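Local coordinates for protein S-adenosyl-L-methionine:salicylic acid carboxyl methyltransferase (Clarkia breweri, PDB 1M6E) that methylates the carboxyl group of salicylic acid with S-adenosyl-L-methionine as donor, giving the volatile ester methyl salicylate, at residues R52-L58 with T139-S145. Sequence-based numbering, arbitrary orientation.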
ATOM      1  N   ARG A  52      13.146  -4.027  18.500  1.00 64.30           N
ATOM      2  CA  ARG A  52      12.569  -3.911  17.154  1.00 57.24           C
ATOM      3  C   ARG A  52      13.311  -4.669  16.085  1.00 52.98           C
ATOM      4  O   ARG A  52      14.497  -4.467  15.883  1.00 62.65           O
ATOM      5  CB  ARG A  52      12.520  -2.454  16.724  1.00 63.80           C
ATOM      6  CG  ARG A  52      11.359  -2.120  15.809  1.00 76.33           C
ATOM      7  CD  ARG A  52      11.348  -0.637  15.434  1.00 74.79           C
ATOM      8  NE  ARG A  52      12.070  -0.386  14.185  1.00 84.98           N
ATOM      9  CZ  ARG A  52      13.319   0.071  14.090  1.00 87.21           C
ATOM     10  NH1 ARG A  52      14.040   0.359  15.177  1.00 76.69           N
ATOM     11  NH2 ARG A  52      13.854   0.219  12.884  1.00 86.57           N
ATOM     12  N   LEU A  53      12.619  -5.562  15.413  1.00 46.34           N
ATOM     13  CA  LEU A  53      13.233  -6.290  14.328  1.00 44.78           C
ATOM     14  C   LEU A  53      12.487  -5.705  13.129  1.00 52.08           C
ATOM     15  O   LEU A  53      11.287  -5.458  13.210  1.00 60.37           O
ATOM     16  CB  LEU A  53      12.982  -7.792  14.473  1.00 48.97           C
ATOM     17  CG  LEU A  53      13.330  -8.706  13.282  1.00 54.41           C
ATOM     18  CD1 LEU A  53      14.799  -8.628  12.935  1.00 40.79           C
ATOM     19  CD2 LEU A  53      12.979 -10.124  13.627  1.00 55.14           C
ATOM     20  N   ALA A  54      13.188  -5.457  12.031  1.00 51.92           N
ATOM     21  CA  ALA A  54      12.559  -4.871  10.854  1.00 47.01           C
ATOM     22  C   ALA A  54      12.881  -5.596   9.554  1.00 46.12           C
ATOM     23  O   ALA A  54      13.796  -5.234   8.833  1.00 46.78           O
ATOM     24  CB  ALA A  54      12.952  -3.407  10.749  1.00 50.62           C
ATOM     25  N   ILE A  55      12.107  -6.624   9.263  1.00 45.00           N
ATOM     26  CA  ILE A  55      12.270  -7.412   8.061  1.00 46.49           C
ATOM     27  C   ILE A  55      11.601  -6.678   6.908  1.00 43.77           C
ATOM     28  O   ILE A  55      10.601  -5.991   7.117  1.00 47.03           O
ATOM     29  CB  ILE A  55      11.588  -8.759   8.249  1.00 58.87           C
ATOM     30  CG1 ILE A  55      12.070  -9.378   9.559  1.00 73.61           C
ATOM     31  CG2 ILE A  55      11.866  -9.664   7.061  1.00 62.40           C
ATOM     32  CD1 ILE A  55      11.543 -10.783   9.816  1.00 88.24           C
ATOM     33  N   ALA A  56      12.133  -6.841   5.697  1.00 33.60           N
ATOM     34  CA  ALA A  56      11.578  -6.173   4.518  1.00 29.91           C
ATOM     35  C   ALA A  56      11.684  -6.997   3.255  1.00 31.24           C
ATOM     36  O   ALA A  56      12.796  -7.251   2.804  1.00 42.58           O
ATOM     37  CB  ALA A  56      12.306  -4.862   4.300  1.00 32.50           C
ATOM     38  N   ASP A  57      10.561  -7.400   2.658  1.00 27.14           N
ATOM     39  CA  ASP A  57      10.608  -8.191   1.417  1.00 35.34           C
ATOM     40  C   ASP A  57      10.722  -7.260   0.204  1.00 32.93           C
ATOM     41  O   ASP A  57       9.943  -6.342   0.037  1.00 48.68           O
ATOM     42  CB  ASP A  57       9.369  -9.096   1.268  1.00 40.10           C
ATOM     43  CG  ASP A  57       9.605 -10.299   0.284  1.00 71.72           C
ATOM     44  OD1 ASP A  57       9.936 -10.092  -0.920  1.00 61.62           O
ATOM     45  OD2 ASP A  57       9.451 -11.469   0.726  1.00 75.60           O
ATOM     46  N   LEU A  58      11.712  -7.488  -0.638  1.00 33.91           N
ATOM     47  CA  LEU A  58      11.916  -6.651  -1.800  1.00 39.47           C
ATOM     48  C   LEU A  58      11.483  -7.391  -3.057  1.00 49.40           C
ATOM     49  O   LEU A  58      12.016  -8.462  -3.380  1.00 52.56           O
ATOM     50  CB  LEU A  58      13.392  -6.244  -1.870  1.00 36.08           C
ATOM     51  CG  LEU A  58      13.747  -4.829  -1.377  1.00 39.00           C
ATOM     52  CD1 LEU A  58      12.767  -4.312  -0.339  1.00 38.99           C
ATOM     53  CD2 LEU A  58      15.129  -4.851  -0.803  1.00 23.87           C
ATOM     54  N   THR A 139      17.993   1.573   9.000  1.00 71.93           N
ATOM     55  CA  THR A 139      16.592   1.374   9.367  1.00 67.18           C
ATOM     56  C   THR A 139      16.299  -0.117   9.413  1.00 62.70           C
ATOM     57  O   THR A 139      15.439  -0.565  10.172  1.00 67.52           O
ATOM     58  CB  THR A 139      15.634   2.007   8.273  1.00 72.88           C
ATOM     59  OG1 THR A 139      15.860   3.418   8.188  1.00 74.11           O
ATOM     60  CG2 THR A 139      14.147   1.753   8.588  1.00 79.36           C
ATOM     61  N   LEU A 140      17.046  -0.883   8.631  1.00 49.48           N
ATOM     62  CA  LEU A 140      16.775  -2.299   8.502  1.00 51.47           C
ATOM     63  C   LEU A 140      17.700  -3.388   9.016  1.00 53.13           C
ATOM     64  O   LEU A 140      18.901  -3.336   8.770  1.00 56.08           O
ATOM     65  CB  LEU A 140      16.524  -2.580   7.019  1.00 44.19           C
ATOM     66  CG  LEU A 140      15.113  -2.425   6.460  1.00 49.13           C
ATOM     67  CD1 LEU A 140      14.425  -1.187   6.997  1.00 49.92           C
ATOM     68  CD2 LEU A 140      15.210  -2.395   4.956  1.00 46.24           C
ATOM     69  N   HIS A 141      17.111  -4.376   9.709  1.00 47.92           N
ATOM     70  CA  HIS A 141      17.819  -5.580  10.167  1.00 34.74           C
ATOM     71  C   HIS A 141      17.089  -6.652   9.378  1.00 43.78           C
ATOM     72  O   HIS A 141      15.970  -7.015   9.722  1.00 62.93           O
ATOM     73  CB  HIS A 141      17.596  -5.947  11.638  1.00 25.67           C
ATOM     74  CG  HIS A 141      17.064  -4.852  12.497  1.00 33.90           C
ATOM     75  ND1 HIS A 141      17.821  -3.773  12.888  1.00 50.21           N
ATOM     76  CD2 HIS A 141      15.865  -4.708  13.107  1.00 47.92           C
ATOM     77  CE1 HIS A 141      17.112  -3.008  13.701  1.00 49.72           C
ATOM     78  NE2 HIS A 141      15.921  -3.554  13.851  1.00 46.65           N
ATOM     79  N   PHE A 142      17.674  -7.143   8.305  1.00 44.76           N
ATOM     80  CA  PHE A 142      17.052  -8.203   7.477  1.00 43.18           C
ATOM     81  C   PHE A 142      16.215  -7.828   6.280  1.00 41.11           C
ATOM     82  O   PHE A 142      15.125  -7.268   6.396  1.00 50.99           O
ATOM     83  CB  PHE A 142      16.210  -9.225   8.277  1.00 33.32           C
ATOM     84  CG  PHE A 142      16.235 -10.606   7.654  1.00 34.11           C
ATOM     85  CD1 PHE A 142      17.127 -11.576   8.106  1.00 34.96           C
ATOM     86  CD2 PHE A 142      15.494 -10.879   6.506  1.00 37.68           C
ATOM     87  CE1 PHE A 142      17.296 -12.795   7.415  1.00 36.29           C
ATOM     88  CE2 PHE A 142      15.651 -12.082   5.811  1.00 35.22           C
ATOM     89  CZ  PHE A 142      16.559 -13.041   6.269  1.00 43.94           C
ATOM     90  N   ILE A 143      16.727  -8.250   5.135  1.00 35.77           N
ATOM     91  CA  ILE A 143      16.128  -8.028   3.837  1.00 38.16           C
ATOM     92  C   ILE A 143      15.942  -9.335   3.052  1.00 41.61           C
ATOM     93  O   ILE A 143      16.915  -9.951   2.636  1.00 43.03           O
ATOM     94  CB  ILE A 143      17.026  -7.118   3.010  1.00 26.16           C
ATOM     95  CG1 ILE A 143      16.903  -5.692   3.493  1.00 18.46           C
ATOM     96  CG2 ILE A 143      16.709  -7.244   1.584  1.00  5.48           C
ATOM     97  CD1 ILE A 143      17.803  -4.745   2.752  1.00 36.36           C
ATOM     98  N   HIS A 144      14.702  -9.751   2.828  1.00 35.68           N
ATOM     99  CA  HIS A 144      14.500 -10.961   2.053  1.00 35.86           C
ATOM    100  C   HIS A 144      14.249 -10.642   0.563  1.00 31.99           C
ATOM    101  O   HIS A 144      13.870  -9.536   0.257  1.00 32.20           O
ATOM    102  CB  HIS A 144      13.324 -11.777   2.606  1.00 24.06           C
ATOM    103  CG  HIS A 144      13.081 -13.015   1.817  1.00 27.41           C
ATOM    104  ND1 HIS A 144      12.107 -13.090   0.842  1.00 30.34           N
ATOM    105  CD2 HIS A 144      13.838 -14.128   1.677  1.00 38.39           C
ATOM    106  CE1 HIS A 144      12.283 -14.190   0.129  1.00 43.70           C
ATOM    107  NE2 HIS A 144      13.329 -14.835   0.613  1.00 59.49           N
ATOM    108  N   SER A 145      14.490 -11.582  -0.361  1.00 29.74           N
ATOM    109  CA  SER A 145      14.190 -11.318  -1.764  1.00 32.80           C
ATOM    110  C   SER A 145      14.301 -12.412  -2.786  1.00 36.22           C
ATOM    111  O   SER A 145      15.367 -12.605  -3.354  1.00 52.68           O
ATOM    112  CB  SER A 145      15.017 -10.146  -2.311  1.00 46.81           C
ATOM    113  OG  SER A 145      14.864 -10.077  -3.736  1.00 35.03           O
TER
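Start with the apolar side chains on the two faces of the strand pair: on one face Ala56 CB meets Leu140 CD2 at 3.9 Å and Leu58 CD2 meets Ile143 CG2 at 3.7 Å, while on the other Ile55 CG2 lies 3.9 Å from Phe142 CD2. The strands run parallel, and the backbone hydrogen bonds alternate as parallel pairing demands: Ala56 N weakly to Phe142 O (3.1 Å), His144 N to Ala56 O (3.1 Å), Leu58 N to His144 O (3.1 Å). Toward Arg52 this pairing stops, and the ring of His141 fills in, its CD2 3.3 Å from Leu53 CA. At the C-terminal end, on the Ile55 face, His144 ND1 donates to Asp57 OD2 (3.1 Å). The side chain of Asp57 also comes within about 4 Å of bound S-adenosylhomocysteine, which lies at the C-terminal ends of the parallel strands, as is usual for the cofactor in Rossmann-like methyltransferases. These are central strands of the sheet: 91-98 flanks 52-58, 204-211 flanks 143-146, and helix 33-44 covers Leu53 and Phe142.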